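Local atomic coordinates of deoxyhypusine synthase, putative (Entamoeba histolytica, PDB entry 7L9R), a protein that probably transfers the aminobutyl group of spermidine, with NAD as cofactor, to a lysine of the eIF5A precursor, forming deoxyhypusine. Residues Lys171-Asp176 with Gly197-Asp202; Gly123-Asp128 with Gln191-Met196; Gly101-Phe106 with Ile129-Gly134; Leu109-Cys114 with Ile207-Lys212. All coordinates share one frame; numbering follows the deposited sequence. Where two conformers were deposited one is given.

How the interactions relate
Helix 189-200 takes part in interactions 1 and 2, helix 124-130 in interactions 2 and 3, and helix 102-111 in interactions 3 and 4, so the four form a chain of shared elements beside the parallel sheet. Interaction 2 is the core contact, made by three buried aliphatic side chains. Interaction 1, about 9 Å from it between centres, is partly buried and relies on an arginine salt bridge. Interactions 3 and 4 are also partly buried and both come near a second subunit; the first is polar and bridged by water, whereas the second sets a tryptophan face against a glutamate. I207 of interaction 4 also packs against residues of the other three contacts.

Interaction 1 (Lys171-Asp176 with Gly197-Asp202); sequences KEFILD and GERLND
R199 lies across F173, its CD 3.7 Å from ring atom CD1, and runs on to place its guanidinium group against the backbone of the facing helix. CG stands anti to the backbone N (chi1 -174°) and the chain stays extended as far as NE; this straight reach spans the gap between the helices. One guanidinium face is covered by F173, whose CA sits 3.8 Å above its centre, while the phenyl ring is turned steeply away from the guanidinium plane. At the guanidinium edge R199 NH2 makes a salt bridge to D176 OD2 at 2.6 Å, with an N-H...O angle of 160°. R199 NH1 adds a weak bond to the same oxygen at 3.1 Å. The oxygen is approached from 61° out of the carboxylate plane, so this is no flat two-oxygen pairing. E172 OE1, 5.0 Å from R199 NH2, may add favourable field without touching. Arginine suits this partly exposed place: its last methylene, CD, packs on the phenylalanine and its charged end meets an acid one helical turn along. The contact joins helix 160-179 to helix 189-200; F173 also packs on M195 and M196, while I174, on the far side, meets helix 226-237.

Interaction 2 (Gly123-Asp128 with Gln191-Met196); sequences GAIETD and QLITMM
The carbonyl O of G123, at the start of the turn that carries I125 against I193 and M196, is gripped twice: by T127 OG1 at 2.8 Å and by T127 N at 3.1 Å. The two donors come from opposite faces of its plane, and the hydroxyl is tilted 32° from that plane. Threonine thus returns its hydroxyl to its own helix. G123 is the N-cap residue; its positive phi of 100° would press a side chain against the preceding carbonyl, so glycine fits here. From this turn I125 points at helix 189-200. Its CG1 meets I193 CD1 at 3.7 Å, and its CD1 comes 4.0 Å from I193 CG2, so both branches of I193 take part. I125 CG2, anti to the backbone N, is directed instead to the methyl CE of M196, 4.1 Å away. The methionine reaches it by bending at chi3 (-81°), a flexible end fitted against a rigid beta-branched side chain. Helix 124-130 follows strand 117-120 of a parallel sheet whose strand order, 3-2-1-4-5-6, is that of a Rossmann fold, consistent with NAD use in this family. The pair of helices is closed over by helix 206-212, as I207 packs on I125, I193 and M196 together. Close to this apolar cluster, D128 turns its carboxylate to the start of that third helix: OD1 accepts from V206 N and OD2 from I207 N.

Interaction 3 (Gly101-Phe106 with Ile129-Gly134); sequences GLRDTF and IMKCFG
In R103 a chi1 of -179° swings CG away from the backbone N, and a bend at chi2 (-102°) then lays one face of the guanidinium against K131 CB, while K131, extended beyond CG, slides past in the opposite direction. K131 CB sits over the centre of that face, 3.8 Å from R103 CZ. At the edge of the same group, near its plane, C132 SG lies 3.5 Å from R103 NH2. Bridging is left to water: one molecule accepts from R103 NH1 at 2.8 Å and donates to K131 O at 2.9 Å. A second donates to D104 OD2 at 2.6 Å and accepts from K131 NZ at 3.1 Å. R103 NH1 also forms a salt bridge with D104 OD1 at 3.2 Å (N-H...O angle 143°). For R103 and K131 the stronger partners lie outside: D128 OD1 takes R103 NE and the carbonyl of M98 takes K131 NZ. G28 N of the second subunit also bonds to D104 OD2. The opposed course of the two long chains, which joins helix 102-111 to the chain continuing from helix 124-130, keeps R103 NE and K131 NZ 5.5 Å apart, and the carboxylates of D104 and D128 probably offset what repulsion remains.

Interaction 4 (Leu109-Cys114 with Ile207-Lys212); sequences LVEHKC and ITWAAK
E111 stacks on W209 through its aliphatic part, in a CH-pi contact: CG stands 3.6 Å from the centroid of the six-membered ring, only 2° off its normal, and CB is 3.7 Å from W209 CD2. The glutamate leaves the backbone with CG anti to N (chi1 167°) and stays extended, so it runs alongside the indole in the same direction and its carboxylate plane is stacked, 14° from the ring plane. On the opposite face K212 NZ lies 3.7 Å above the indole, offset toward the rim. Apolar packing comes next: in one of its two conformers V110 puts CG2 3.6 Å from W209 CB, a contact left doubtful by the other. The backbones come close, with the CA atoms of E111 and W209 5.3 Å apart; A210, with only a methyl group, adds little bulk beside V110. Backbone bonds then end helix 102-111 in a Schellman motif, with C114 N to L109 O at 2.9 Å and K113 N to V110 O at 3.1 Å; K113 takes the positive phi. Polar ends are held from outside: R107 makes a salt bridge with E111 OE1, the carbonyl of T203 accepts from W209 NE1, and N213 ND2 bonds to V110 O. The contact thereby ties the end of helix 102-111 to helix 206-212. Because glutamate offers methylenes to the indole and a charge beyond them, it can serve both the stack and the salt bridge; D32 OD2 of the second subunit lies close to E111 OE2, a like-charge approach that R107 may temper.

Interaction 1 (Lys171-Asp176 with Gly197-Asp202)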
loop_
_atom_site.group_PDB
_atom_site.type_symbol
_atom_site.label_atom_id
_atom_site.label_comp_id
_atom_site.label_asym_id
_atom_site.label_seq_id
_atom_site.Cartn_x
_atom_site.Cartn_y
_atom_site.Cartn_z
ATOM N N LYS B 171 10.070 0.121 -36.689
ATOM C CA LYS B 171 10.155 1.220 -37.642
ATOM C C LYS B 171 9.952 0.730 -39.070
ATOM O O LYS B 171 9.284 1.393 -39.871
ATOM C CB LYS B 171 11.492 1.941 -37.496
ATOM C CG LYS B 171 11.591 2.809 -36.260
ATOM C CD LYS B 171 12.990 3.367 -36.095
ATOM C CE LYS B 171 13.066 4.302 -34.909
ATOM N NZ LYS B 171 14.448 4.813 -34.701
ATOM N N GLU B 172 10.514 -0.432 -39.410
ATOM C CA GLU B 172 10.289 -0.975 -40.745
ATOM C C GLU B 172 8.817 -1.297 -40.960
ATOM O O GLU B 172 8.274 -1.061 -42.045
ATOM C CB GLU B 172 11.162 -2.211 -40.964
ATOM C CG GLU B 172 12.652 -1.910 -40.986
ATOM C CD GLU B 172 13.487 -3.137 -41.275
ATOM O OE1 GLU B 172 13.055 -3.968 -42.106
ATOM O OE2 GLU B 172 14.577 -3.271 -40.677
ATOM N N PHE B 173 8.149 -1.807 -39.922
ATOM C CA PHE B 173 6.716 -2.063 -40.012
ATOM C C PHE B 173 5.935 -0.770 -40.222
ATOM O O PHE B 173 5.028 -0.714 -41.060
ATOM C CB PHE B 173 6.252 -2.795 -38.752
ATOM C CG PHE B 173 4.762 -2.790 -38.547
ATOM C CD1 PHE B 173 3.941 -3.652 -39.257
ATOM C CD2 PHE B 173 4.190 -1.956 -37.597
ATOM C CE1 PHE B 173 2.567 -3.658 -39.051
ATOM C CE2 PHE B 173 2.820 -1.953 -37.385
ATOM C CZ PHE B 173 2.008 -2.808 -38.108
ATOM N N ILE B 174 6.278 0.281 -39.479
ATOM C CA ILE B 174 5.575 1.552 -39.625
ATOM C C ILE B 174 5.774 2.105 -41.031
ATOM O O ILE B 174 4.834 2.606 -41.661
ATOM C CB ILE B 174 6.044 2.544 -38.545
ATOM C CG1 ILE B 174 5.580 2.070 -37.169
ATOM C CG2 ILE B 174 5.491 3.937 -38.827
ATOM C CD1 ILE B 174 6.253 2.778 -36.010
ATOM N N LEU B 175 7.002 2.024 -41.546
ATOM C CA LEU B 175 7.281 2.522 -42.887
ATOM C C LEU B 175 6.625 1.662 -43.964
ATOM O O LEU B 175 6.222 2.185 -45.010
ATOM C CB LEU B 175 8.789 2.595 -43.115
ATOM C CG LEU B 175 9.542 3.624 -42.276
ATOM C CD1 LEU B 175 11.046 3.449 -42.451
ATOM C CD2 LEU B 175 9.106 5.034 -42.641
ATOM N N ASP B 176 6.519 0.347 -43.740
ATOM C CA ASP B 176 5.865 -0.513 -44.724
ATOM C C ASP B 176 4.389 -0.172 -44.860
ATOM O O ASP B 176 3.826 -0.266 -45.956
ATOM C CB ASP B 176 6.044 -1.990 -44.376
ATOM C CG ASP B 176 7.327 -2.569 -44.941
ATOM O OD1 ASP B 176 8.178 -1.787 -45.417
ATOM O OD2 ASP B 176 7.479 -3.809 -44.935
ATOM N N GLY B 197 1.336 -9.257 -35.629
ATOM C CA GLY B 197 1.372 -10.691 -35.406
ATOM C C GLY B 197 1.606 -11.466 -36.686
ATOM O O GLY B 197 2.418 -12.391 -36.720
ATOM N N GLU B 198 0.911 -11.083 -37.763
ATOM C CA GLU B 198 1.111 -11.739 -39.051
ATOM C C GLU B 198 2.510 -11.481 -39.590
ATOM O O GLU B 198 3.124 -12.369 -40.190
ATOM C CB GLU B 198 0.060 -11.267 -40.059
ATOM C CG GLU B 198 -1.373 -11.544 -39.628
ATOM C CD GLU B 198 -2.418 -10.835 -40.490
ATOM O OE1 GLU B 198 -2.120 -9.753 -41.053
ATOM O OE2 GLU B 198 -3.541 -11.378 -40.608
ATOM N N ARG B 199 3.026 -10.268 -39.396
ATOM C CA ARG B 199 4.356 -9.944 -39.899
ATOM C C ARG B 199 5.436 -10.678 -39.114
ATOM O O ARG B 199 6.423 -11.145 -39.692
ATOM C CB ARG B 199 4.573 -8.432 -39.833
ATOM C CG ARG B 199 5.865 -7.953 -40.458
ATOM C CD ARG B 199 6.114 -6.487 -40.122
ATOM N NE ARG B 199 7.236 -5.955 -40.882
ATOM C CZ ARG B 199 7.118 -5.311 -42.034
ATOM N NH1 ARG B 199 5.933 -5.086 -42.579
ATOM N NH2 ARG B 199 8.216 -4.906 -42.667
ATOM N N LEU B 200 5.270 -10.776 -37.793
ATOM C CA LEU B 200 6.282 -11.404 -36.951
ATOM C C LEU B 200 6.400 -12.896 -37.252
ATOM O O LEU B 200 7.510 -13.422 -37.403
ATOM C CB LEU B 200 5.936 -11.180 -35.481
ATOM C CG LEU B 200 6.938 -11.694 -34.454
ATOM C CD1 LEU B 200 8.276 -10.983 -34.627
ATOM C CD2 LEU B 200 6.394 -11.513 -33.047
ATOM N N ASN B 201 5.263 -13.589 -37.339
ATOM C CA ASN B 201 5.204 -14.983 -37.773
ATOM C C ASN B 201 6.144 -15.858 -36.947
ATOM O O ASN B 201 6.973 -16.601 -37.474
ATOM C CB ASN B 201 5.513 -15.093 -39.261
ATOM C CG ASN B 201 5.197 -16.462 -39.823
ATOM O OD1 ASN B 201 4.272 -17.141 -39.372
ATOM N ND2 ASN B 201 5.975 -16.881 -40.810
ATOM N N ASP B 202 6.012 -15.740 -35.627
ATOM C CA ASP B 202 6.822 -16.470 -34.660
ATOM C C ASP B 202 5.874 -17.206 -33.727
ATOM O O ASP B 202 5.099 -16.568 -33.009
ATOM C CB ASP B 202 7.720 -15.510 -33.872
ATOM C CG ASP B 202 8.779 -16.225 -33.055
ATOM O OD1 ASP B 202 8.431 -17.171 -32.308
ATOM O OD2 ASP B 202 9.964 -15.829 -33.163
#

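Interaction 2 (Gly123-Asp128 with Gln191-Met196)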
loop_
_atom_site.group_PDB
_atom_site.type_symbol
_atom_site.label_atom_id
_atom_site.label_comp_id
_atom_site.label_asym_id
_atom_site.label_seq_id
_atom_site.Cartn_x
_atom_site.Cartn_y
_atom_site.Cartn_z
ATOM N N GLY B 123 3.558 -1.106 -23.828
ATOM C CA GLY B 123 4.775 -1.870 -23.698
ATOM C C GLY B 123 4.603 -3.371 -23.860
ATOM O O GLY B 123 5.592 -4.069 -24.105
ATOM N N ALA B 124 3.378 -3.885 -23.727
ATOM C CA ALA B 124 3.178 -5.330 -23.731
ATOM C C ALA B 124 3.489 -5.928 -25.093
ATOM O O ALA B 124 4.213 -6.926 -25.193
ATOM C CB ALA B 124 1.746 -5.671 -23.322
ATOM N N ILE B 125 2.962 -5.320 -26.157
ATOM C CA ILE B 125 3.157 -5.867 -27.493
ATOM C C ILE B 125 4.636 -5.852 -27.868
ATOM O O ILE B 125 5.157 -6.814 -28.448
ATOM C CB ILE B 125 2.293 -5.097 -28.514
ATOM C CG1 ILE B 125 0.815 -5.170 -28.114
ATOM C CG2 ILE B 125 2.486 -5.644 -29.915
ATOM C CD1 ILE B 125 0.314 -6.589 -27.859
ATOM N N GLU B 126 5.338 -4.767 -27.541
ATOM C CA GLU B 126 6.741 -4.663 -27.927
ATOM C C GLU B 126 7.605 -5.656 -27.157
ATOM O O GLU B 126 8.616 -6.136 -27.681
ATOM C CB GLU B 126 7.238 -3.231 -27.717
ATOM C CG GLU B 126 6.447 -2.187 -28.494
ATOM C CD GLU B 126 5.321 -1.558 -27.675
ATOM O OE1 GLU B 126 4.597 -2.302 -26.974
ATOM O OE2 GLU B 126 5.162 -0.320 -27.742
ATOM N N THR B 127 7.216 -5.973 -25.919
ATOM C CA THR B 127 7.920 -6.995 -25.150
ATOM C C THR B 127 7.760 -8.369 -25.789
ATOM O O THR B 127 8.730 -9.130 -25.886
ATOM C CB THR B 127 7.398 -7.001 -23.714
ATOM O OG1 THR B 127 7.599 -5.705 -23.148
ATOM C CG2 THR B 127 8.104 -8.049 -22.854
ATOM N N ASP B 128 6.544 -8.691 -26.245
ATOM C CA ASP B 128 6.297 -9.972 -26.900
ATOM C C ASP B 128 7.148 -10.112 -28.158
ATOM O O ASP B 128 7.750 -11.169 -28.399
ATOM C CB ASP B 128 4.804 -10.090 -27.215
ATOM C CG ASP B 128 4.408 -11.451 -27.780
ATOM O OD1 ASP B 128 4.827 -12.492 -27.219
ATOM O OD2 ASP B 128 3.641 -11.473 -28.772
ATOM N N GLN B 191 -6.070 -3.461 -34.891
ATOM C CA GLN B 191 -5.709 -3.769 -36.271
ATOM C C GLN B 191 -4.197 -3.795 -36.462
ATOM O O GLN B 191 -3.668 -4.691 -37.127
ATOM C CB GLN B 191 -6.328 -2.754 -37.230
ATOM C CG GLN B 191 -7.836 -2.756 -37.281
ATOM C CD GLN B 191 -8.370 -1.590 -38.098
ATOM O OE1 GLN B 191 -7.599 -0.785 -38.635
ATOM N NE2 GLN B 191 -9.694 -1.493 -38.199
ATOM N N LEU B 192 -3.490 -2.811 -35.897
ATOM C CA LEU B 192 -2.033 -2.789 -35.988
ATOM C C LEU B 192 -1.424 -4.018 -35.334
ATOM O O LEU B 192 -0.417 -4.555 -35.814
ATOM C CB LEU B 192 -1.489 -1.514 -35.334
ATOM C CG LEU B 192 -1.818 -0.198 -36.049
ATOM C CD1 LEU B 192 -1.282 0.984 -35.262
ATOM C CD2 LEU B 192 -1.254 -0.196 -37.464
ATOM N N ILE B 193 -2.012 -4.468 -34.225
ATOM C CA ILE B 193 -1.459 -5.607 -33.506
ATOM C C ILE B 193 -1.696 -6.893 -34.289
ATOM O O ILE B 193 -0.858 -7.800 -34.282
ATOM C CB ILE B 193 -2.037 -5.662 -32.083
ATOM C CG1 ILE B 193 -1.546 -4.438 -31.298
ATOM C CG2 ILE B 193 -1.620 -6.966 -31.381
ATOM C CD1 ILE B 193 -2.228 -4.221 -29.965
ATOM N N THR B 194 -2.835 -6.992 -34.977
ATOM C CA THR B 194 -3.063 -8.115 -35.882
ATOM C C THR B 194 -2.003 -8.147 -36.979
ATOM O O THR B 194 -1.374 -9.185 -37.225
ATOM C CB THR B 194 -4.467 -8.018 -36.486
ATOM O OG1 THR B 194 -5.443 -8.137 -35.444
ATOM C CG2 THR B 194 -4.694 -9.117 -37.514
ATOM N N MET B 195 -1.776 -7.002 -37.631
ATOM C CA MET B 195 -0.784 -6.923 -38.700
ATOM C C MET B 195 0.613 -7.267 -38.197
ATOM O O MET B 195 1.381 -7.944 -38.892
ATOM C CB MET B 195 -0.802 -5.526 -39.322
ATOM C CG MET B 195 -2.025 -5.245 -40.187
ATOM S SD MET B 195 -2.202 -3.483 -40.574
ATOM C CE MET B 195 -3.905 -3.463 -41.131
ATOM N N MET B 196 0.955 -6.819 -36.987
ATOM C CA MET B 196 2.263 -7.137 -36.419
ATOM C C MET B 196 2.395 -8.634 -36.152
ATOM O O MET B 196 3.439 -9.235 -36.438
ATOM C CB MET B 196 2.485 -6.329 -35.134
ATOM C CG MET B 196 2.870 -4.868 -35.382
ATOM S SD MET B 196 3.297 -3.873 -33.918
ATOM C CE MET B 196 1.682 -3.414 -33.281
#

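Interaction 3 (Gly101-Phe106 with Ile129-Gly134)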
loop_
_atom_site.group_PDB
_atom_site.type_symbol
_atom_site.label_atom_id
_atom_site.label_comp_id
_atom_site.label_asym_id
_atom_site.label_seq_id
_atom_site.Cartn_x
_atom_site.Cartn_y
_atom_site.Cartn_z
ATOM N N GLY B 101 7.709 -14.608 -17.141
ATOM C CA GLY B 101 7.418 -15.828 -17.870
ATOM C C GLY B 101 5.951 -16.040 -18.177
ATOM O O GLY B 101 5.625 -16.967 -18.927
ATOM N N LEU B 102 5.064 -15.216 -17.609
ATOM C CA LEU B 102 3.644 -15.311 -17.930
ATOM C C LEU B 102 3.374 -15.123 -19.411
ATOM O O LEU B 102 2.339 -15.589 -19.906
ATOM C CB LEU B 102 2.842 -14.270 -17.160
ATOM C CG LEU B 102 2.502 -14.557 -15.703
ATOM C CD1 LEU B 102 1.705 -13.375 -15.142
ATOM C CD2 LEU B 102 1.733 -15.846 -15.587
ATOM N N ARG B 103 4.269 -14.428 -20.117
ATOM C CA ARG B 103 4.144 -14.262 -21.561
ATOM C C ARG B 103 3.905 -15.595 -22.260
ATOM O O ARG B 103 3.079 -15.691 -23.174
ATOM C CB ARG B 103 5.407 -13.594 -22.102
ATOM C CG ARG B 103 5.405 -13.349 -23.588
ATOM C CD ARG B 103 6.229 -14.375 -24.301
ATOM N NE ARG B 103 6.512 -13.978 -25.670
ATOM C CZ ARG B 103 7.453 -14.530 -26.420
ATOM N NH1 ARG B 103 8.212 -15.513 -25.960
ATOM N NH2 ARG B 103 7.639 -14.084 -27.658
ATOM N N ASP B 104 4.601 -16.641 -21.824
ATOM C CA ASP B 104 4.468 -17.931 -22.483
ATOM C C ASP B 104 3.219 -18.671 -22.028
ATOM O O ASP B 104 2.627 -19.425 -22.813
ATOM C CB ASP B 104 5.748 -18.720 -22.249
ATOM C CG ASP B 104 6.978 -17.903 -22.624
ATOM O OD1 ASP B 104 7.119 -17.555 -23.819
ATOM O OD2 ASP B 104 7.781 -17.573 -21.730
ATOM N N THR B 105 2.765 -18.415 -20.800
ATOM C CA THR B 105 1.434 -18.859 -20.402
ATOM C C THR B 105 0.366 -18.218 -21.283
ATOM O O THR B 105 -0.536 -18.907 -21.778
ATOM C CB THR B 105 1.200 -18.533 -18.921
ATOM O OG1 THR B 105 2.235 -19.132 -18.134
ATOM C CG2 THR B 105 -0.151 -19.054 -18.453
ATOM N N PHE B 106 0.473 -16.896 -21.517
ATOM C CA PHE B 106 -0.497 -16.203 -22.367
ATOM C C PHE B 106 -0.464 -16.747 -23.790
ATOM O O PHE B 106 -1.514 -16.913 -24.424
ATOM C CB PHE B 106 -0.236 -14.688 -22.375
ATOM C CG PHE B 106 -0.315 -14.034 -21.010
ATOM C CD1 PHE B 106 -1.101 -14.575 -19.996
ATOM C CD2 PHE B 106 0.413 -12.881 -20.738
ATOM C CE1 PHE B 106 -1.162 -13.970 -18.733
ATOM C CE2 PHE B 106 0.364 -12.269 -19.472
ATOM C CZ PHE B 106 -0.426 -12.813 -18.470
ATOM N N ILE B 129 7.244 -9.030 -28.941
ATOM C CA ILE B 129 8.104 -8.998 -30.123
ATOM C C ILE B 129 9.570 -9.108 -29.723
ATOM O O ILE B 129 10.340 -9.871 -30.321
ATOM C CB ILE B 129 7.849 -7.710 -30.929
ATOM C CG1 ILE B 129 6.431 -7.688 -31.499
ATOM C CG2 ILE B 129 8.895 -7.535 -32.029
ATOM C CD1 ILE B 129 6.035 -6.341 -32.086
ATOM N N MET B 130 9.978 -8.328 -28.718
ATOM C CA MET B 130 11.378 -8.284 -28.305
ATOM C C MET B 130 11.880 -9.660 -27.882
ATOM O O MET B 130 13.014 -10.039 -28.197
ATOM C CB MET B 130 11.536 -7.272 -27.167
ATOM C CG MET B 130 12.956 -7.062 -26.692
ATOM S SD MET B 130 13.089 -5.795 -25.406
ATOM C CE MET B 130 12.049 -4.503 -26.077
ATOM N N LYS B 131 11.042 -10.433 -27.188
ATOM C CA LYS B 131 11.450 -11.756 -26.732
ATOM C C LYS B 131 11.644 -12.749 -27.869
ATOM O O LYS B 131 12.240 -13.805 -27.639
ATOM C CB LYS B 131 10.432 -12.314 -25.735
ATOM C CG LYS B 131 10.493 -11.645 -24.376
ATOM C CD LYS B 131 9.509 -12.257 -23.404
ATOM C CE LYS B 131 9.854 -11.862 -21.971
ATOM N NZ LYS B 131 8.952 -12.492 -20.961
ATOM N N CYS B 132 11.182 -12.443 -29.084
ATOM C CA CYS B 132 11.463 -13.315 -30.219
ATOM C C CYS B 132 12.876 -13.137 -30.757
ATOM O O CYS B 132 13.366 -14.017 -31.473
ATOM C CB CYS B 132 10.461 -13.069 -31.349
ATOM S SG CYS B 132 8.748 -13.481 -30.967
ATOM N N PHE B 133 13.538 -12.027 -30.434
ATOM C CA PHE B 133 14.863 -11.730 -30.963
ATOM C C PHE B 133 15.988 -12.071 -29.999
ATOM O O PHE B 133 17.075 -12.456 -30.444
ATOM C CB PHE B 133 14.960 -10.245 -31.336
ATOM C CG PHE B 133 13.901 -9.796 -32.308
ATOM C CD1 PHE B 133 13.483 -10.630 -33.336
ATOM C CD2 PHE B 133 13.317 -8.549 -32.189
ATOM C CE1 PHE B 133 12.501 -10.223 -34.230
ATOM C CE2 PHE B 133 12.340 -8.133 -33.083
ATOM C CZ PHE B 133 11.929 -8.968 -34.101
ATOM N N GLY B 134 15.753 -11.953 -28.695
ATOM C CA GLY B 134 16.773 -12.247 -27.706
ATOM C C GLY B 134 16.136 -12.434 -26.349
ATOM O O GLY B 134 14.936 -12.220 -26.164
HETATM O O HOH W 1 10.326 -16.044 -27.718
HETATM O O HOH W 2 9.151 -15.398 -21.997
#

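Interaction 4 (Leu109-Cys114 with Ile207-Lys212)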
loop_
_atom_site.group_PDB
_atom_site.type_symbol
_atom_site.label_atom_id
_atom_site.label_comp_id
_atom_site.label_asym_id
_atom_site.label_seq_id
_atom_site.Cartn_x
_atom_site.Cartn_y
_atom_site.Cartn_z
ATOM N N LEU B 109 -2.475 -19.889 -23.816
ATOM C CA LEU B 109 -3.916 -19.650 -23.751
ATOM C C LEU B 109 -4.477 -19.207 -25.099
ATOM O O LEU B 109 -5.571 -19.634 -25.495
ATOM C CB LEU B 109 -4.234 -18.613 -22.677
ATOM C CG LEU B 109 -3.881 -19.035 -21.253
ATOM C CD1 LEU B 109 -4.220 -17.929 -20.273
ATOM C CD2 LEU B 109 -4.628 -20.303 -20.914
ATOM N N VAL B 110 -3.752 -18.346 -25.815
ATOM C CA VAL B 110 -4.253 -17.886 -27.107
ATOM C C VAL B 110 -4.036 -18.947 -28.180
ATOM O O VAL B 110 -4.885 -19.121 -29.063
ATOM C CB VAL B 110 -3.627 -16.529 -27.500
ATOM C CG1 VAL B 110 -3.835 -15.508 -26.392
ATOM C CG2 VAL B 110 -2.148 -16.661 -27.836
ATOM N N GLU B 111 -2.921 -19.683 -28.116
ATOM C CA GLU B 111 -2.677 -20.760 -29.072
ATOM C C GLU B 111 -3.825 -21.761 -29.072
ATOM O O GLU B 111 -4.220 -22.266 -30.127
ATOM C CB GLU B 111 -1.354 -21.458 -28.742
ATOM C CG GLU B 111 -1.110 -22.796 -29.461
ATOM C CD GLU B 111 0.183 -23.483 -28.999
ATOM O OE1 GLU B 111 0.967 -22.854 -28.254
ATOM O OE2 GLU B 111 0.419 -24.656 -29.367
ATOM N N HIS B 112 -4.419 -22.012 -27.906
ATOM C CA HIS B 112 -5.452 -23.030 -27.777
ATOM C C HIS B 112 -6.851 -22.444 -27.679
ATOM O O HIS B 112 -7.785 -23.156 -27.293
ATOM C CB HIS B 112 -5.148 -23.924 -26.575
ATOM C CG HIS B 112 -3.922 -24.763 -26.765
ATOM N ND1 HIS B 112 -3.915 -25.899 -27.547
ATOM C CD2 HIS B 112 -2.655 -24.609 -26.314
ATOM C CE1 HIS B 112 -2.701 -26.421 -27.551
ATOM N NE2 HIS B 112 -1.917 -25.656 -26.813
ATOM N N LYS B 113 -7.016 -21.170 -28.052
ATOM C CA LYS B 113 -8.325 -20.522 -28.126
ATOM C C LYS B 113 -9.062 -20.583 -26.791
ATOM O O LYS B 113 -10.292 -20.668 -26.747
ATOM C CB LYS B 113 -9.176 -21.128 -29.241
ATOM C CG LYS B 113 -8.527 -21.056 -30.603
ATOM C CD LYS B 113 -9.466 -21.562 -31.692
ATOM C CE LYS B 113 -8.800 -21.505 -33.060
ATOM N NZ LYS B 113 -9.719 -21.918 -34.159
ATOM N N CYS B 114 -8.300 -20.489 -25.699
ATOM C CA CYS B 114 -8.879 -20.482 -24.361
ATOM C C CYS B 114 -9.553 -19.165 -24.020
ATOM O O CYS B 114 -10.385 -19.131 -23.105
ATOM C CB CYS B 114 -7.796 -20.774 -23.325
ATOM S SG CYS B 114 -7.122 -22.434 -23.451
ATOM N N ILE B 207 1.273 -12.490 -30.035
ATOM C CA ILE B 207 0.542 -11.785 -31.091
ATOM C C ILE B 207 0.441 -12.620 -32.365
ATOM O O ILE B 207 -0.561 -12.534 -33.086
ATOM C CB ILE B 207 1.158 -10.401 -31.387
ATOM C CG1 ILE B 207 2.576 -10.533 -31.943
ATOM C CG2 ILE B 207 1.131 -9.524 -30.139
ATOM C CD1 ILE B 207 3.154 -9.218 -32.406
ATOM N N THR B 208 1.439 -13.450 -32.671
ATOM C CA THR B 208 1.309 -14.292 -33.858
ATOM C C THR B 208 0.149 -15.265 -33.709
ATOM O O THR B 208 -0.640 -15.453 -34.644
ATOM C CB THR B 208 2.605 -15.048 -34.139
ATOM O OG1 THR B 208 3.640 -14.123 -34.508
ATOM C CG2 THR B 208 2.392 -16.063 -35.261
ATOM N N TRP B 209 0.016 -15.880 -32.532
ATOM C CA TRP B 209 -1.078 -16.818 -32.306
ATOM C C TRP B 209 -2.418 -16.105 -32.171
ATOM O O TRP B 209 -3.459 -16.689 -32.489
ATOM C CB TRP B 209 -0.798 -17.669 -31.070
ATOM C CG TRP B 209 0.098 -18.847 -31.354
ATOM C CD1 TRP B 209 1.414 -18.972 -31.023
ATOM C CD2 TRP B 209 -0.262 -20.056 -32.034
ATOM N NE1 TRP B 209 1.896 -20.178 -31.449
ATOM C CE2 TRP B 209 0.889 -20.867 -32.074
ATOM C CE3 TRP B 209 -1.444 -20.531 -32.611
ATOM C CZ2 TRP B 209 0.897 -22.132 -32.669
ATOM C CZ3 TRP B 209 -1.437 -21.797 -33.205
ATOM C CH2 TRP B 209 -0.275 -22.580 -33.223
ATOM N N ALA B 210 -2.422 -14.860 -31.690
ATOM C CA ALA B 210 -3.678 -14.120 -31.641
ATOM C C ALA B 210 -4.178 -13.802 -33.042
ATOM O O ALA B 210 -5.383 -13.883 -33.313
ATOM C CB ALA B 210 -3.514 -12.848 -30.820
ATOM N N ALA B 211 -3.266 -13.448 -33.947
ATOM C CA ALA B 211 -3.663 -13.209 -35.327
ATOM C C ALA B 211 -4.115 -14.503 -35.996
ATOM O O ALA B 211 -5.091 -14.503 -36.756
ATOM C CB ALA B 211 -2.515 -12.564 -36.102
ATOM N N LYS B 212 -3.426 -15.621 -35.722
ATOM C CA LYS B 212 -3.829 -16.894 -36.317
ATOM C C LYS B 212 -5.238 -17.291 -35.894
ATOM O O LYS B 212 -6.052 -17.700 -36.729
ATOM C CB LYS B 212 -2.851 -18.013 -35.943
ATOM C CG LYS B 212 -1.617 -18.146 -36.825
ATOM C CD LYS B 212 -1.153 -19.622 -36.866
ATOM C CE LYS B 212 0.355 -19.767 -37.091
ATOM N NZ LYS B 212 1.117 -19.975 -35.813
#